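Local structure of D-isomer specific 2-hydroxyacid dehydrogenase family protein (Desulfovibrio vulgaris, 5TX7) at residues C115-T118 with A119-D122; D243-A246 with V247-L251; T302-N305 with I306-F309. The protein probably catalyses the NAD(P)-dependent interconversion of a D-2-hydroxyacid and its 2-oxoacid. All coordinates share one frame; numbering follows the deposited sequence.

Contact 1: residues C115-T118 with A119-D122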
ATOM      1  N   CYS A 115      -3.760   7.849   2.702  1.00 44.93           N
ATOM      2  CA  CYS A 115      -2.649   8.762   2.949  1.00 47.54           C
ATOM      3  C   CYS A 115      -2.053   9.410   1.705  1.00 49.96           C
ATOM      4  O   CYS A 115      -1.646  10.570   1.752  1.00 50.21           O
ATOM      5  CB  CYS A 115      -1.547   8.077   3.737  1.00 49.05           C
ATOM      6  SG  CYS A 115      -2.101   7.800   5.439  1.00 51.65           S
ATOM      7  N   ARG A 116      -2.007   8.654   0.605  1.00 49.40           N
ATOM      8  CA  ARG A 116      -1.428   9.123  -0.678  1.00 48.85           C
ATOM      9  C   ARG A 116      -2.459   9.291  -1.794  1.00 52.57           C
ATOM     10  O   ARG A 116      -2.242  10.090  -2.707  1.00 55.15           O
ATOM     11  CB  ARG A 116      -0.360   8.133  -1.142  1.00 48.22           C
ATOM     12  CG  ARG A 116       0.620   7.669  -0.063  1.00 48.15           C
ATOM     13  CD  ARG A 116       1.352   8.833   0.572  1.00 50.18           C
ATOM     14  NE  ARG A 116       2.312   9.451  -0.356  1.00 52.03           N
ATOM     15  CZ  ARG A 116       3.637   9.463  -0.235  1.00 52.17           C
ATOM     16  NH1 ARG A 116       4.262   8.879   0.795  1.00 49.82           N
ATOM     17  NH2 ARG A 116       4.351  10.074  -1.177  1.00 54.60           N
ATOM     18  N   ARG A 117      -3.576   8.559  -1.755  1.00 53.00           N
ATOM     19  CA  ARG A 117      -4.609   8.663  -2.781  1.00 55.70           C
ATOM     20  C   ARG A 117      -4.023   8.421  -4.168  1.00 55.31           C
ATOM     21  O   ARG A 117      -4.249   9.219  -5.073  1.00 54.15           O
ATOM     22  CB  ARG A 117      -5.334  10.012  -2.663  1.00 61.56           C
ATOM     23  CG  ARG A 117      -6.209  10.169  -1.429  1.00 65.53           C
ATOM     24  CD  ARG A 117      -7.541   9.487  -1.645  1.00 75.07           C
ATOM     25  NE  ARG A 117      -8.420   9.568  -0.486  1.00 87.07           N
ATOM     26  CZ  ARG A 117      -9.586   8.909  -0.358  1.00 90.60           C
ATOM     27  NH1 ARG A 117     -10.021   8.058  -1.299  1.00 92.28           N
ATOM     28  NH2 ARG A 117     -10.323   9.071   0.739  1.00 88.17           N
ATOM     29  N   THR A 118      -3.286   7.316  -4.342  1.00 53.52           N
ATOM     30  CA  THR A 118      -2.595   7.081  -5.626  1.00 54.91           C
ATOM     31  C   THR A 118      -3.568   6.940  -6.758  1.00 55.44           C
ATOM     32  O   THR A 118      -3.339   7.474  -7.832  1.00 58.95           O
ATOM     33  CB  THR A 118      -1.706   5.840  -5.638  1.00 56.05           C
ATOM     34  OG1 THR A 118      -2.479   4.702  -5.262  1.00 56.88           O
ATOM     35  CG2 THR A 118      -0.517   6.031  -4.699  1.00 56.19           C
ATOM     36  N   ALA A 119      -4.655   6.225  -6.521  1.00 56.07           N
ATOM     37  CA  ALA A 119      -5.669   5.980  -7.554  1.00 59.06           C
ATOM     38  C   ALA A 119      -6.422   7.243  -7.957  1.00 59.95           C
ATOM     39  O   ALA A 119      -6.794   7.396  -9.126  1.00 62.90           O
ATOM     40  CB  ALA A 119      -6.651   4.911  -7.091  1.00 58.05           C
ATOM     41  N   LEU A 120      -6.668   8.129  -7.000  1.00 61.73           N
ATOM     42  CA  LEU A 120      -7.223   9.449  -7.316  1.00 66.05           C
ATOM     43  C   LEU A 120      -6.303  10.205  -8.282  1.00 67.42           C
ATOM     44  O   LEU A 120      -6.732  10.628  -9.333  1.00 70.24           O
ATOM     45  CB  LEU A 120      -7.465  10.272  -6.053  1.00 64.94           C
ATOM     46  CG  LEU A 120      -7.878  11.733  -6.259  1.00 69.06           C
ATOM     47  CD1 LEU A 120      -9.178  11.823  -7.046  1.00 70.34           C
ATOM     48  CD2 LEU A 120      -8.024  12.453  -4.925  1.00 68.99           C
ATOM     49  N   HIS A 121      -5.033  10.337  -7.941  1.00 66.15           N
ATOM     50  CA  HIS A 121      -4.092  11.065  -8.798  1.00 68.02           C
ATOM     51  C   HIS A 121      -3.879  10.432 -10.175  1.00 70.24           C
ATOM     52  O   HIS A 121      -3.640  11.145 -11.160  1.00 69.85           O
ATOM     53  CB  HIS A 121      -2.759  11.258  -8.098  1.00 64.35           C
ATOM     54  CG  HIS A 121      -2.852  12.162  -6.921  1.00 63.79           C
ATOM     55  ND1 HIS A 121      -3.040  11.685  -5.647  1.00 63.68           N
ATOM     56  CD2 HIS A 121      -2.820  13.511  -6.818  1.00 66.85           C
ATOM     57  CE1 HIS A 121      -3.102  12.696  -4.805  1.00 63.62           C
ATOM     58  NE2 HIS A 121      -2.970  13.815  -5.487  1.00 65.75           N
ATOM     59  N   ASP A 122      -3.964   9.108 -10.236  1.00 68.06           N
ATOM     60  CA  ASP A 122      -3.992   8.395 -11.517  1.00 71.65           C
ATOM     61  C   ASP A 122      -5.202   8.805 -12.369  1.00 76.06           C
ATOM     62  O   ASP A 122      -5.067   9.079 -13.566  1.00 78.19           O
ATOM     63  CB  ASP A 122      -3.976   6.886 -11.274  1.00 68.60           C
ATOM     64  CG  ASP A 122      -4.058   6.083 -12.553  1.00 69.82           C
ATOM     65  OD1 ASP A 122      -3.004   5.848 -13.173  1.00 70.86           O
ATOM     66  OD2 ASP A 122      -5.166   5.648 -12.911  1.00 70.57           O
TER
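His-121 folds back on Arg-117 and takes its carbonyl oxygen with two N-H groups. The backbone bond runs from His-121 N to Arg-117 O at 3.2 Å and is nearly straight, at 171°. The ring bond from His-121 ND1 to Arg-117 O is shorter, at 2.8 Å. Its donor stands above the carbonyl plane, 49° out of it, so the two N-H groups reach the oxygen from different directions. The torsion of His-121 sets CG beside the backbone N (chi1 -67°), which turns the ring back toward Arg-117. On the far edge, His-121 NE2 accepts a weak hydrogen bond from Asp-140 N; with the ND1 bond, this weak one fixes the ring's rotation.

Arg-117 has positive phi. It ends helix 100-116 and is the N-cap residue of helix 118-126, so the kink between the two helices falls on it. The next helical bond runs from Asp-122 N to Thr-118 O at 3.0 Å.

The buried side is the tighter one, with both bonds of His-121 closing on Arg-117 O. The other side is looser: Arg-117 CB lies 4.0 Å from Leu-120 CB, and the guanidinium of Arg-117 leads away. Both residues are partly exposed.

Thr-118 OG1 and Ala-119 N hydrogen-bond to Glu-113 OE1 of helix 100-116, and Arg-116 NE to Gln-143 OE1. The kink lies at the subunit interface: Arg-116 hydrogen-bonds through NH1 to Ser-102 O and through NH2 to Ala-288 O, both of the second subunit, and Asp-122 OD1 to Ile-283 N of the second subunit, at the end of its strand 281-283.

Contact 2: residues D243-A246 with V247-L251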
ATOM      1  N   ASP A 243     -20.068   1.688  15.780  1.00 57.03           N
ATOM      2  CA  ASP A 243     -21.328   2.435  15.684  1.00 59.09           C
ATOM      3  C   ASP A 243     -21.192   3.250  14.399  1.00 54.29           C
ATOM      4  O   ASP A 243     -20.483   4.260  14.363  1.00 50.08           O
ATOM      5  CB  ASP A 243     -21.540   3.328  16.918  1.00 65.06           C
ATOM      6  CG  ASP A 243     -22.790   4.231  16.809  1.00 72.66           C
ATOM      7  OD1 ASP A 243     -23.508   4.201  15.787  1.00 79.93           O
ATOM      8  OD2 ASP A 243     -23.064   4.995  17.758  1.00 78.92           O
ATOM      9  N   GLU A 244     -21.854   2.784  13.343  1.00 55.62           N
ATOM     10  CA  GLU A 244     -21.716   3.352  11.991  1.00 57.72           C
ATOM     11  C   GLU A 244     -22.100   4.833  11.923  1.00 58.08           C
ATOM     12  O   GLU A 244     -21.489   5.598  11.172  1.00 55.81           O
ATOM     13  CB  GLU A 244     -22.522   2.527  10.960  1.00 61.94           C
ATOM     14  CG  GLU A 244     -22.010   1.089  10.770  1.00 63.71           C
ATOM     15  CD  GLU A 244     -22.609   0.369   9.565  1.00 70.32           C
ATOM     16  OE1 GLU A 244     -23.715   0.753   9.083  1.00 72.92           O
ATOM     17  OE2 GLU A 244     -21.972  -0.606   9.079  1.00 71.98           O
ATOM     18  N   ARG A 245     -23.085   5.226  12.728  1.00 61.73           N
ATOM     19  CA  ARG A 245     -23.533   6.620  12.822  1.00 65.76           C
ATOM     20  C   ARG A 245     -22.430   7.539  13.349  1.00 58.05           C
ATOM     21  O   ARG A 245     -22.098   8.549  12.744  1.00 55.02           O
ATOM     22  CB  ARG A 245     -24.779   6.702  13.720  1.00 76.05           C
ATOM     23  CG  ARG A 245     -25.330   8.098  13.990  1.00 86.65           C
ATOM     24  CD  ARG A 245     -25.556   8.922  12.725  1.00 94.48           C
ATOM     25  NE  ARG A 245     -26.552   8.316  11.834  1.00102.58           N
ATOM     26  CZ  ARG A 245     -27.145   8.934  10.807  1.00105.73           C
ATOM     27  NH1 ARG A 245     -26.871  10.209  10.506  1.00106.22           N
ATOM     28  NH2 ARG A 245     -28.034   8.264  10.071  1.00105.88           N
ATOM     29  N   ALA A 246     -21.864   7.169  14.483  1.00 55.04           N
ATOM     30  CA  ALA A 246     -20.793   7.943  15.114  1.00 51.55           C
ATOM     31  C   ALA A 246     -19.586   8.108  14.201  1.00 47.24           C
ATOM     32  O   ALA A 246     -18.972   9.184  14.155  1.00 45.57           O
ATOM     33  CB  ALA A 246     -20.381   7.303  16.428  1.00 49.89           C
ATOM     34  N   VAL A 247     -19.264   7.053  13.456  1.00 44.70           N
ATOM     35  CA  VAL A 247     -18.124   7.087  12.538  1.00 41.85           C
ATOM     36  C   VAL A 247     -18.416   8.039  11.364  1.00 43.37           C
ATOM     37  O   VAL A 247     -17.558   8.838  10.982  1.00 41.41           O
ATOM     38  CB  VAL A 247     -17.748   5.662  12.085  1.00 40.45           C
ATOM     39  CG1 VAL A 247     -16.680   5.676  11.003  1.00 38.52           C
ATOM     40  CG2 VAL A 247     -17.273   4.838  13.279  1.00 40.48           C
ATOM     41  N   ALA A 248     -19.628   7.972  10.807  1.00 44.92           N
ATOM     42  CA  ALA A 248     -20.008   8.896   9.743  1.00 47.16           C
ATOM     43  C   ALA A 248     -19.859  10.357  10.201  1.00 49.14           C
ATOM     44  O   ALA A 248     -19.246  11.163   9.515  1.00 50.13           O
ATOM     45  CB  ALA A 248     -21.425   8.618   9.281  1.00 48.81           C
ATOM     46  N   GLU A 249     -20.400  10.667  11.373  1.00 52.87           N
ATOM     47  CA  GLU A 249     -20.315  12.005  11.965  1.00 54.60           C
ATOM     48  C   GLU A 249     -18.864  12.427  12.233  1.00 51.01           C
ATOM     49  O   GLU A 249     -18.510  13.583  12.008  1.00 52.63           O
ATOM     50  CB  GLU A 249     -21.214  12.125  13.222  1.00 61.27           C
ATOM     51  CG  GLU A 249     -22.612  12.701  12.930  1.00 73.84           C
ATOM     52  CD  GLU A 249     -23.752  12.205  13.853  1.00 82.76           C
ATOM     53  OE1 GLU A 249     -24.927  12.318  13.431  1.00 82.33           O
ATOM     54  OE2 GLU A 249     -23.517  11.727  14.997  1.00 88.77           O
ATOM     55  N   ALA A 250     -18.021  11.493  12.670  1.00 47.41           N
ATOM     56  CA  ALA A 250     -16.577  11.780  12.887  1.00 45.53           C
ATOM     57  C   ALA A 250     -15.822  12.085  11.605  1.00 44.77           C
ATOM     58  O   ALA A 250     -14.900  12.904  11.601  1.00 46.98           O
ATOM     59  CB  ALA A 250     -15.888  10.627  13.617  1.00 43.65           C
ATOM     60  N   LEU A 251     -16.194  11.405  10.529  1.00 45.43           N
ATOM     61  CA  LEU A 251     -15.626  11.682   9.223  1.00 47.82           C
ATOM     62  C   LEU A 251     -16.065  13.060   8.739  1.00 51.48           C
ATOM     63  O   LEU A 251     -15.216  13.856   8.335  1.00 50.30           O
ATOM     64  CB  LEU A 251     -16.009  10.588   8.225  1.00 49.05           C
ATOM     65  CG  LEU A 251     -15.219   9.263   8.422  1.00 46.52           C
ATOM     66  CD1 LEU A 251     -15.930   8.084   7.757  1.00 47.70           C
ATOM     67  CD2 LEU A 251     -13.789   9.369   7.905  1.00 44.64           C
TER
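Arg-245 starts with CG anti to the backbone N (chi1 177°), then bends at chi2 and chi3, which lays CD against the carboxylate of Glu-249 one turn on. Both belong to the first turns of helix 244-253, the crossover helix of a beta-alpha-beta unit between strands 231-235 and 256-261 in the Rossmann-type domain.

Asp-243 is the N-cap. Its OD1 accepts a weak bond from Arg-245 N at 3.3 Å. Regular helical bonds follow, among them Val-247 N to Asp-243 O at 3.2 Å and Glu-249 N to Arg-245 O at 3.0 Å. Val-247 CG2 rests 3.4 Å from Asp-243 O.

At the start of the helix, Glu-244 OE2 accepts a hydrogen bond from Ser-265 N. The inward face is made of small and aliphatic side chains. Ala-246 and Val-247 pack on Leu-224 of helix 221-225. Val-247, Ala-250 and Leu-251 meet Leu-256 of strand 256-261.

Arg-245 and Glu-249 lie on the exposed face. Their guanidinium and carboxylate planes are 55° apart. The opposite charges probably attract, but no salt bridge forms. Glu-249 OE1 lies at the guanidinium edge, 4.1 Å from Arg-245 NH1, while Arg-245 CD comes nearer to it, at 3.5 Å.

Contact 3: residues T302-N305 with I306-F309; sequences TAAN and IRSF
Ser-308 gives Ala-304 O two hydrogen bonds, one from its backbone N and one from its hydroxyl. Ser-308 OG and Ser-308 N each lie 2.9 Å from Ala-304 O, and they come from opposite faces of the carbonyl plane. The hydroxyl gets there because OG is anti to the carbonyl carbon of Ser-308 and beside its backbone N (chi1 -63°). The same oxygen therefore serves the helix and a side chain at once.

The other bonds are the regular i to i+4 bonds of helix 292-310. Arg-307 N to Ala-303 O is 2.8 Å, with an N-H...O angle of 162°. Ile-306 N bonds to Thr-302 O, and Phe-309 N to Asn-305 O.

Arg-307 bends at chi3 and brings its guanidinium back along the helix. Ala-303 O sits over the centre of one face, 3.9 Å above the plane. Arg-307 NH2 touches Ala-303 CB at 3.6 Å. Arg-307 is an exposed residue.

The buried side is largely aliphatic. Ile-306 CD1 reaches Thr-302 CG2 at 4.2 Å. Both residues pack on Ile-22 of helix 20-23 and on Leu-50 of strand 48-51, where the helix meets the five-strand parallel sheet. Phe-309 stacks on the ring of Phe-69.

Asn-305 is buried. Its ND2 bonds to Asn-94 O and to Ser-71 OG of strand 69-72, and its OD1 to Asn-316 ND2. The chemistry implies a two-sided helix: Asn-305 ties the buried side to the surrounding chain by hydrogen bonds of its side-chain amide, while the guanidinium of Arg-307 lies over backbone on the exposed side.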
ATOM      1  N   THR A 302      -7.932 -27.198   3.372  1.00 48.68           N
ATOM      2  CA  THR A 302      -9.168 -27.952   3.174  1.00 47.83           C
ATOM      3  C   THR A 302      -8.886 -29.403   2.709  1.00 48.81           C
ATOM      4  O   THR A 302      -9.538 -30.341   3.188  1.00 48.95           O
ATOM      5  CB  THR A 302     -10.083 -27.228   2.178  1.00 46.23           C
ATOM      6  OG1 THR A 302     -10.376 -25.920   2.705  1.00 44.34           O
ATOM      7  CG2 THR A 302     -11.378 -27.984   1.947  1.00 46.59           C
ATOM      8  N   ALA A 303      -7.926 -29.591   1.802  1.00 46.63           N
ATOM      9  CA  ALA A 303      -7.519 -30.950   1.405  1.00 48.04           C
ATOM     10  C   ALA A 303      -6.932 -31.730   2.592  1.00 49.06           C
ATOM     11  O   ALA A 303      -7.225 -32.922   2.766  1.00 46.99           O
ATOM     12  CB  ALA A 303      -6.525 -30.915   0.259  1.00 48.45           C
ATOM     13  N   ALA A 304      -6.137 -31.041   3.421  1.00 48.35           N
ATOM     14  CA  ALA A 304      -5.568 -31.642   4.641  1.00 48.66           C
ATOM     15  C   ALA A 304      -6.627 -32.093   5.628  1.00 48.52           C
ATOM     16  O   ALA A 304      -6.509 -33.184   6.187  1.00 48.83           O
ATOM     17  CB  ALA A 304      -4.629 -30.666   5.322  1.00 48.78           C
ATOM     18  N   ASN A 305      -7.648 -31.243   5.838  1.00 46.86           N
ATOM     19  CA  ASN A 305      -8.807 -31.563   6.682  1.00 47.66           C
ATOM     20  C   ASN A 305      -9.532 -32.830   6.203  1.00 49.68           C
ATOM     21  O   ASN A 305      -9.870 -33.698   7.001  1.00 50.52           O
ATOM     22  CB  ASN A 305      -9.831 -30.397   6.683  1.00 48.31           C
ATOM     23  CG  ASN A 305      -9.378 -29.174   7.492  1.00 46.48           C
ATOM     24  OD1 ASN A 305      -8.328 -29.171   8.120  1.00 49.02           O
ATOM     25  ND2 ASN A 305     -10.196 -28.130   7.484  1.00 44.30           N
ATOM     26  N   ILE A 306      -9.780 -32.914   4.896  1.00 50.95           N
ATOM     27  CA  ILE A 306     -10.468 -34.065   4.284  1.00 52.01           C
ATOM     28  C   ILE A 306      -9.599 -35.317   4.371  1.00 56.20           C
ATOM     29  O   ILE A 306     -10.102 -36.391   4.694  1.00 59.97           O
ATOM     30  CB  ILE A 306     -10.842 -33.797   2.807  1.00 50.19           C
ATOM     31  CG1 ILE A 306     -11.854 -32.654   2.692  1.00 49.19           C
ATOM     32  CG2 ILE A 306     -11.418 -35.045   2.148  1.00 50.30           C
ATOM     33  CD1 ILE A 306     -11.933 -32.057   1.292  1.00 49.75           C
ATOM     34  N   ARG A 307      -8.308 -35.173   4.071  1.00 58.27           N
ATOM     35  CA  ARG A 307      -7.327 -36.275   4.163  1.00 61.45           C
ATOM     36  C   ARG A 307      -7.317 -36.843   5.583  1.00 62.47           C
ATOM     37  O   ARG A 307      -7.399 -38.065   5.771  1.00 64.98           O
ATOM     38  CB  ARG A 307      -5.929 -35.797   3.750  1.00 64.27           C
ATOM     39  CG  ARG A 307      -4.964 -36.889   3.301  1.00 71.43           C
ATOM     40  CD  ARG A 307      -3.623 -36.356   2.765  1.00 74.41           C
ATOM     41  NE  ARG A 307      -3.791 -35.330   1.709  1.00 77.58           N
ATOM     42  CZ  ARG A 307      -3.547 -34.007   1.824  1.00 77.29           C
ATOM     43  NH1 ARG A 307      -3.069 -33.452   2.950  1.00 77.17           N
ATOM     44  NH2 ARG A 307      -3.766 -33.213   0.777  1.00 75.76           N
ATOM     45  N   SER A 308      -7.270 -35.947   6.574  1.00 60.48           N
ATOM     46  CA  SER A 308      -7.302 -36.337   7.988  1.00 62.45           C
ATOM     47  C   SER A 308      -8.594 -37.033   8.403  1.00 65.76           C
ATOM     48  O   SER A 308      -8.569 -37.997   9.178  1.00 73.72           O
ATOM     49  CB  SER A 308      -7.090 -35.128   8.879  1.00 61.77           C
ATOM     50  OG  SER A 308      -5.814 -34.573   8.656  1.00 62.92           O
ATOM     51  N   PHE A 309      -9.728 -36.548   7.905  1.00 65.38           N
ATOM     52  CA  PHE A 309     -11.009 -37.201   8.182  1.00 65.82           C
ATOM     53  C   PHE A 309     -11.025 -38.632   7.636  1.00 68.58           C
ATOM     54  O   PHE A 309     -11.476 -39.540   8.322  1.00 68.59           O
ATOM     55  CB  PHE A 309     -12.196 -36.416   7.616  1.00 62.43           C
ATOM     56  CG  PHE A 309     -13.475 -37.175   7.702  1.00 63.42           C
ATOM     57  CD1 PHE A 309     -14.096 -37.346   8.937  1.00 65.10           C
ATOM     58  CD2 PHE A 309     -14.018 -37.793   6.579  1.00 63.03           C
ATOM     59  CE1 PHE A 309     -15.259 -38.085   9.044  1.00 66.62           C
ATOM     60  CE2 PHE A 309     -15.176 -38.540   6.680  1.00 65.73           C
ATOM     61  CZ  PHE A 309     -15.795 -38.686   7.912  1.00 67.00           C
TER

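How the contacts relate
All three contacts are local, and none touches another. Contacts 2 and 3 each run along one helix; contact 1 spans a junction. Contacts 1 and 2 are the nearer pair, with centres about 24 Å apart. Contact 3 lies about 43 Å from each, centre to centre, across the centre of the chain. Each mixes buried and more open residues. Contact 1 is alone in meeting the second subunit, where Arg-116 and Asp-122 find partners. Contact 2 packs a crossover helix on the seven-strand sheet through small and aliphatic groups. Contact 3 covers part of the five-strand sheet, where a buried amide joins the aliphatic packing. Contacts 2 and 3 each carry an exposed arginine.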